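Long-range contacts in Box C/D snoRNA protein 1 (Saccharomyces cerevisiae, PDB 6THL), which is required for the accumulation of box C/D snoRNAs, and so for snoRNA processing, their transport to the nucleolus and ribosome biogenesis: residues Trp43-Ile48 with His67-Thr72; Ile48-Gln53 with Phe167-Glu172. All coordinates share one frame; numbering follows the deposited sequence.

Contact 1. Residues Trp43-Ile48 with His67-Thr72; sequences WSVEWI and HRIKET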
loop_
_atom_site.group_PDB
_atom_site.type_symbol
_atom_site.label_atom_id
_atom_site.label_comp_id
_atom_site.label_asym_id
_atom_site.label_seq_id
_atom_site.Cartn_x
_atom_site.Cartn_y
_atom_site.Cartn_z
ATOM N N TRP B 43 20.960 11.953 -2.996
ATOM C CA TRP B 43 20.008 12.104 -1.952
ATOM C C TRP B 43 18.608 11.801 -2.484
ATOM O O TRP B 43 18.130 12.438 -3.433
ATOM C CB TRP B 43 20.072 13.553 -1.456
ATOM C CG TRP B 43 21.129 13.803 -0.458
ATOM C CD1 TRP B 43 22.251 14.560 -0.619
ATOM C CD2 TRP B 43 21.172 13.289 0.870
ATOM N NE1 TRP B 43 23.000 14.546 0.537
ATOM C CE2 TRP B 43 22.359 13.777 1.468
ATOM C CE3 TRP B 43 20.327 12.454 1.613
ATOM C CZ2 TRP B 43 22.710 13.476 2.775
ATOM C CZ3 TRP B 43 20.687 12.134 2.917
ATOM C CH2 TRP B 43 21.863 12.649 3.488
ATOM N N SER B 44 17.958 10.819 -1.881
ATOM C CA SER B 44 16.551 10.682 -2.066
ATOM C C SER B 44 15.920 11.789 -1.189
ATOM O O SER B 44 16.322 11.976 -0.031
ATOM C CB SER B 44 16.125 9.268 -1.657
ATOM O OG SER B 44 17.171 8.344 -1.954
ATOM N N VAL B 45 14.983 12.556 -1.727
ATOM C CA VAL B 45 14.171 13.373 -0.854
ATOM C C VAL B 45 12.697 12.959 -1.004
ATOM O O VAL B 45 12.272 12.497 -2.066
ATOM C CB VAL B 45 14.386 14.911 -1.061
ATOM C CG1 VAL B 45 15.861 15.269 -1.167
ATOM C CG2 VAL B 45 13.642 15.432 -2.266
ATOM N N GLU B 46 11.927 13.126 0.072
ATOM C CA GLU B 46 10.473 12.947 0.016
ATOM C C GLU B 46 9.728 14.297 -0.167
ATOM O O GLU B 46 9.624 15.121 0.745
ATOM C CB GLU B 46 9.974 12.209 1.267
ATOM C CG GLU B 46 8.465 12.071 1.275
ATOM C CD GLU B 46 7.946 11.473 2.539
ATOM O OE1 GLU B 46 6.785 11.032 2.492
ATOM O OE2 GLU B 46 8.682 11.434 3.556
ATOM N N TRP B 47 9.216 14.518 -1.361
ATOM C CA TRP B 47 8.479 15.728 -1.637
ATOM C C TRP B 47 7.071 15.532 -1.127
ATOM O O TRP B 47 6.457 14.522 -1.398
ATOM C CB TRP B 47 8.461 16.030 -3.139
ATOM C CG TRP B 47 9.788 16.365 -3.662
ATOM C CD1 TRP B 47 10.635 15.547 -4.320
ATOM C CD2 TRP B 47 10.449 17.622 -3.543
ATOM N NE1 TRP B 47 11.795 16.220 -4.632
ATOM C CE2 TRP B 47 11.698 17.497 -4.160
ATOM C CE3 TRP B 47 10.097 18.851 -2.971
ATOM C CZ2 TRP B 47 12.594 18.547 -4.236
ATOM C CZ3 TRP B 47 11.005 19.902 -3.034
ATOM C CH2 TRP B 47 12.232 19.744 -3.665
ATOM N N ILE B 48 6.576 16.488 -0.358
ATOM C CA ILE B 48 5.173 16.520 0.022
ATOM C C ILE B 48 4.620 17.887 -0.356
ATOM O O ILE B 48 4.989 18.900 0.238
ATOM C CB ILE B 48 4.988 16.294 1.527
ATOM C CG1 ILE B 48 5.370 14.858 1.905
ATOM C CG2 ILE B 48 3.552 16.562 1.915
ATOM C CD1 ILE B 48 5.654 14.663 3.367
ATOM N N HIS B 67 14.944 10.362 -6.348
ATOM C CA HIS B 67 16.163 9.685 -5.983
ATOM C C HIS B 67 17.349 10.343 -6.673
ATOM O O HIS B 67 17.183 11.068 -7.638
ATOM C CB HIS B 67 16.091 8.238 -6.455
ATOM C CG HIS B 67 15.119 7.383 -5.706
ATOM N ND1 HIS B 67 15.285 7.051 -4.381
ATOM C CD2 HIS B 67 14.025 6.713 -6.127
ATOM C CE1 HIS B 67 14.312 6.248 -4.001
ATOM N NE2 HIS B 67 13.531 6.032 -5.044
ATOM N N ARG B 68 18.557 10.049 -6.207
ATOM C CA ARG B 68 19.785 10.484 -6.895
ATOM C C ARG B 68 19.774 11.975 -7.205
ATOM O O ARG B 68 20.067 12.394 -8.309
ATOM C CB ARG B 68 20.032 9.650 -8.161
ATOM C CG ARG B 68 21.039 8.529 -7.943
ATOM C CD ARG B 68 21.088 7.564 -9.118
ATOM N NE ARG B 68 21.929 6.379 -8.848
ATOM C CZ ARG B 68 21.730 5.150 -9.358
ATOM N NH1 ARG B 68 20.702 4.902 -10.179
ATOM N NH2 ARG B 68 22.556 4.147 -9.043
ATOM N N ILE B 69 19.403 12.774 -6.215
ATOM C CA ILE B 69 19.531 14.203 -6.321
ATOM C C ILE B 69 20.915 14.553 -5.863
ATOM O O ILE B 69 21.347 14.086 -4.815
ATOM C CB ILE B 69 18.552 14.906 -5.407
ATOM C CG1 ILE B 69 17.134 14.673 -5.908
ATOM C CG2 ILE B 69 18.871 16.386 -5.349
ATOM C CD1 ILE B 69 16.081 14.873 -4.826
ATOM N N LYS B 70 21.601 15.404 -6.618
ATOM C CA LYS B 70 23.026 15.669 -6.356
ATOM C C LYS B 70 23.197 16.605 -5.166
ATOM O O LYS B 70 22.548 17.645 -5.109
ATOM C CB LYS B 70 23.695 16.230 -7.614
ATOM C CG LYS B 70 23.342 15.444 -8.880
ATOM C CD LYS B 70 24.465 15.414 -9.912
ATOM C CE LYS B 70 24.827 16.791 -10.462
ATOM N NZ LYS B 70 23.745 17.436 -11.258
ATOM N N GLU B 71 24.032 16.218 -4.205
ATOM C CA GLU B 71 24.189 17.012 -2.987
ATOM C C GLU B 71 24.521 18.445 -3.315
ATOM O O GLU B 71 24.091 19.373 -2.623
ATOM C CB GLU B 71 25.260 16.457 -2.056
ATOM C CG GLU B 71 26.693 16.458 -2.572
ATOM C CD GLU B 71 27.637 15.794 -1.571
ATOM O OE1 GLU B 71 27.409 15.916 -0.343
ATOM O OE2 GLU B 71 28.609 15.133 -1.990
ATOM N N THR B 72 25.293 18.615 -4.383
ATOM C CA THR B 72 25.639 19.929 -4.899
ATOM C C THR B 72 24.608 20.259 -5.973
ATOM O O THR B 72 24.841 20.027 -7.168
ATOM C CB THR B 72 27.053 19.908 -5.499
ATOM O OG1 THR B 72 27.068 18.992 -6.600
ATOM C CG2 THR B 72 28.100 19.446 -4.462
#

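Contact 2. Residues Ile48-Gln53 with Phe167-Glu172; sequences ILCPMQ and FVAMTE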
loop_
_atom_site.group_PDB
_atom_site.type_symbol
_atom_site.label_atom_id
_atom_site.label_comp_id
_atom_site.label_asym_id
_atom_site.label_seq_id
_atom_site.Cartn_x
_atom_site.Cartn_y
_atom_site.Cartn_z
ATOM N N ILE B 48 6.576 16.488 -0.358
ATOM C CA ILE B 48 5.173 16.520 0.022
ATOM C C ILE B 48 4.620 17.887 -0.356
ATOM O O ILE B 48 4.989 18.900 0.238
ATOM C CB ILE B 48 4.988 16.294 1.527
ATOM C CG1 ILE B 48 5.370 14.858 1.905
ATOM C CG2 ILE B 48 3.552 16.562 1.915
ATOM C CD1 ILE B 48 5.654 14.663 3.367
ATOM N N LEU B 49 3.743 17.895 -1.358
ATOM C CA LEU B 49 3.116 19.108 -1.872
ATOM C C LEU B 49 1.802 19.326 -1.171
ATOM O O LEU B 49 0.931 18.444 -1.205
ATOM C CB LEU B 49 2.861 18.957 -3.376
ATOM C CG LEU B 49 4.110 18.610 -4.195
ATOM C CD1 LEU B 49 3.825 18.832 -5.666
ATOM C CD2 LEU B 49 5.339 19.403 -3.805
ATOM N N CYS B 50 1.669 20.487 -0.526
ATOM C CA CYS B 50 0.417 20.882 0.123
ATOM C C CYS B 50 -0.302 21.910 -0.745
ATOM O O CYS B 50 0.171 23.049 -0.936
ATOM C CB CYS B 50 0.656 21.436 1.516
ATOM S SG CYS B 50 1.963 20.612 2.451
ATOM N N PRO B 51 -1.455 21.508 -1.285
ATOM C CA PRO B 51 -2.202 22.371 -2.131
ATOM C C PRO B 51 -3.005 23.312 -1.267
ATOM O O PRO B 51 -2.979 23.196 -0.038
ATOM C CB PRO B 51 -3.142 21.403 -2.836
ATOM C CG PRO B 51 -3.498 20.437 -1.767
ATOM C CD PRO B 51 -2.204 20.263 -1.007
ATOM N N MET B 52 -3.763 24.176 -1.942
ATOM C CA MET B 52 -4.503 25.254 -1.332
ATOM C C MET B 52 -5.921 24.812 -0.975
ATOM O O MET B 52 -6.796 24.642 -1.843
ATOM C CB MET B 52 -4.465 26.450 -2.273
ATOM C CG MET B 52 -3.027 26.857 -2.559
ATOM S SD MET B 52 -2.767 28.456 -3.350
ATOM C CE MET B 52 -3.674 28.212 -4.885
ATOM N N GLN B 53 -6.127 24.626 0.328
ATOM C CA GLN B 53 -7.380 24.101 0.860
ATOM C C GLN B 53 -8.515 25.134 0.792
ATOM O O GLN B 53 -8.322 26.246 0.299
ATOM C CB GLN B 53 -7.147 23.599 2.290
ATOM C CG GLN B 53 -6.110 22.481 2.390
ATOM C CD GLN B 53 -6.509 21.238 1.612
ATOM O OE1 GLN B 53 -7.614 20.749 1.742
ATOM N NE2 GLN B 53 -5.608 20.723 0.813
ATOM N N PHE B 167 8.340 19.747 2.644
ATOM C CA PHE B 167 6.973 20.214 2.481
ATOM C C PHE B 167 6.981 21.473 1.647
ATOM O O PHE B 167 7.907 22.301 1.756
ATOM C CB PHE B 167 6.333 20.571 3.833
ATOM C CG PHE B 167 6.099 19.403 4.738
ATOM C CD1 PHE B 167 7.096 18.973 5.595
ATOM C CD2 PHE B 167 4.863 18.771 4.767
ATOM C CE1 PHE B 167 6.897 17.909 6.443
ATOM C CE2 PHE B 167 4.669 17.687 5.609
ATOM C CZ PHE B 167 5.700 17.252 6.451
ATOM N N VAL B 168 5.915 21.615 0.855
ATOM C CA VAL B 168 5.749 22.672 -0.110
ATOM C C VAL B 168 4.318 23.191 0.063
ATOM O O VAL B 168 3.371 22.416 0.140
ATOM C CB VAL B 168 6.010 22.154 -1.554
ATOM C CG1 VAL B 168 5.939 23.282 -2.570
ATOM C CG2 VAL B 168 7.387 21.555 -1.676
ATOM N N ALA B 169 4.156 24.501 0.163
ATOM C CA ALA B 169 2.830 25.092 0.293
ATOM C C ALA B 169 2.909 26.601 0.082
ATOM O O ALA B 169 3.964 27.222 0.316
ATOM C CB ALA B 169 2.269 24.792 1.659
ATOM N N MET B 170 1.805 27.192 -0.378
ATOM C CA MET B 170 1.767 28.651 -0.554
ATOM C C MET B 170 1.756 29.362 0.798
ATOM O O MET B 170 2.490 30.350 0.989
ATOM C CB MET B 170 0.593 29.125 -1.444
ATOM C CG MET B 170 0.960 29.373 -2.919
ATOM S SD MET B 170 2.573 30.163 -3.227
ATOM C CE MET B 170 2.204 31.881 -2.883
ATOM N N THR B 171 0.942 28.837 1.717
ATOM C CA THR B 171 0.836 29.343 3.090
ATOM C C THR B 171 0.923 28.205 4.120
ATOM O O THR B 171 0.764 27.041 3.781
ATOM C CB THR B 171 -0.486 30.132 3.308
ATOM O OG1 THR B 171 -1.604 29.239 3.438
ATOM C CG2 THR B 171 -0.757 31.079 2.153
ATOM N N GLU B 172 1.168 28.571 5.378
ATOM C CA GLU B 172 1.271 27.623 6.488
ATOM C C GLU B 172 -0.049 26.890 6.723
ATOM O O GLU B 172 -0.096 25.718 7.118
ATOM C CB GLU B 172 1.623 28.368 7.772
ATOM C CG GLU B 172 2.941 29.148 7.756
ATOM C CD GLU B 172 3.537 29.313 9.162
ATOM O OE1 GLU B 172 2.797 29.090 10.158
ATOM O OE2 GLU B 172 4.747 29.619 9.276
#

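Contact 1. Residues Trp43-Ile48 with His67-Thr72
Val45 and Ile69 meet at about a right angle, the CD1 methyl of Ile69 reaching across to both branches of the valine. Ile69 CD1 lies 3.6 Å from Val45 CG2 and nearly as close to Val45 CG1. An extended chi2 of 159° carries CD1 that far from the Ile69 backbone. Val45 CG2 in turn sits over one face of the Trp47 ring, offset toward its rim. Past the end of strand 62-70, Glu71 CB comes up to the edge of the Trp43 ring, 3.8 Å from Trp43 CD1, the carboxylate plane turned 67° from the indole. That carboxylate looks elsewhere, OE1 forming a salt bridge with Arg13 NE and OE2 accepting from Phe41 N. Within the BCD1 domain these are antiparallel neighbours of a mixed sheet, and the short strand segments diverge by 107°. Trp43 and Ile69 form a hydrogen-bonded pair with their side chains on one face. Ile69 N donates to Trp43 O at 3.1 Å from above the carbonyl plane, whereas Trp43 N to Ile69 O, at 2.8 Å, is bent and weak. Beyond this pair Val45 bonds to Ser66, which leaves one extra residue on strand 62-70: a beta bulge at His67 and Arg68, the latter in a left-handed backbone conformation. Here the imidazole edge of His67 turns ND1 toward Ser44 OG, a weak hydrogen bond of 3.3 Å. Ser44 OG is also bonded to Arg31 N, while His67 NE2 binds the backbone of a chain of another protein.

Contact 2. Residues Ile48-Gln53 with Phe167-Glu172
A parallel strand pair inside the mixed sheet of the BCD1 domain joins Ile48 to Phe167 and Leu49 to Val168. Val168 N donates to Ile48 O at 2.9 Å, and the next bond returns from Cys50 N to Val168 O at 2.7 Å; Val168 is thus gripped from both its N-H and its carbonyl. On one face Ile48 and Phe167 lie side by side, pointing the same way. The same first torsion (chi1 -68° in each) sets CG1 of Ile48 and CG of Phe167 beside their own backbone nitrogens. Ile48 CG2 meets Phe167 CD2 obliquely at 3.8 Å, and Ile48 CD1 follows the ring out to CE2 and CZ. Cys50 SG approaches the rim at Phe167 CD2, close to the ring plane, at 4.1 Å. Tyr179 meets the Phe167 ring with planes about 50° apart, and Leu175 and Pro176 also touch it. An alanine in place of Phe167 would probably leave Ile48 CG2 and CD1 and Cys50 SG without their aromatic neighbour and open a gap beside Tyr179. Leu49 and Val168 hold the other face, again side by side, with Leu49 CD2 3.6 Å from Val168 CB. Helix 81-90 covers Leu49 there through Lys86, Cys87 and Phe90. Farther on, Cys50 O takes a hydrogen bond from Tyr91 OH and a CA-H...O contact from Ala169. Where the two segments draw apart, Met52 and Met170 run alongside each other, Met52 SD standing 3.9 Å from Met170 CG, whereas nearer the sheet Cys50 CB rests 3.7 Å from Ala169 CB.

Contacts 1 and 2 use successive portions of strand 40-49, which pairs antiparallel with strand 62-70 and parallel with strand 165-169. Their centres are about 19 Å apart; the centre of contact 1 lies about 7 Å from the centre of the chain and that of contact 2 about 13 Å. Ile48 belongs to both segments of strand 40-49 but meets its partner in contact 2 alone. The two packing groups nevertheless touch, Trp47 CE3 of contact 1 coming within 4.0 Å of Val168 CG2 of contact 2. Within the assembly, another protein reaches contact 1 through His67 but does not touch the segments of contact 2.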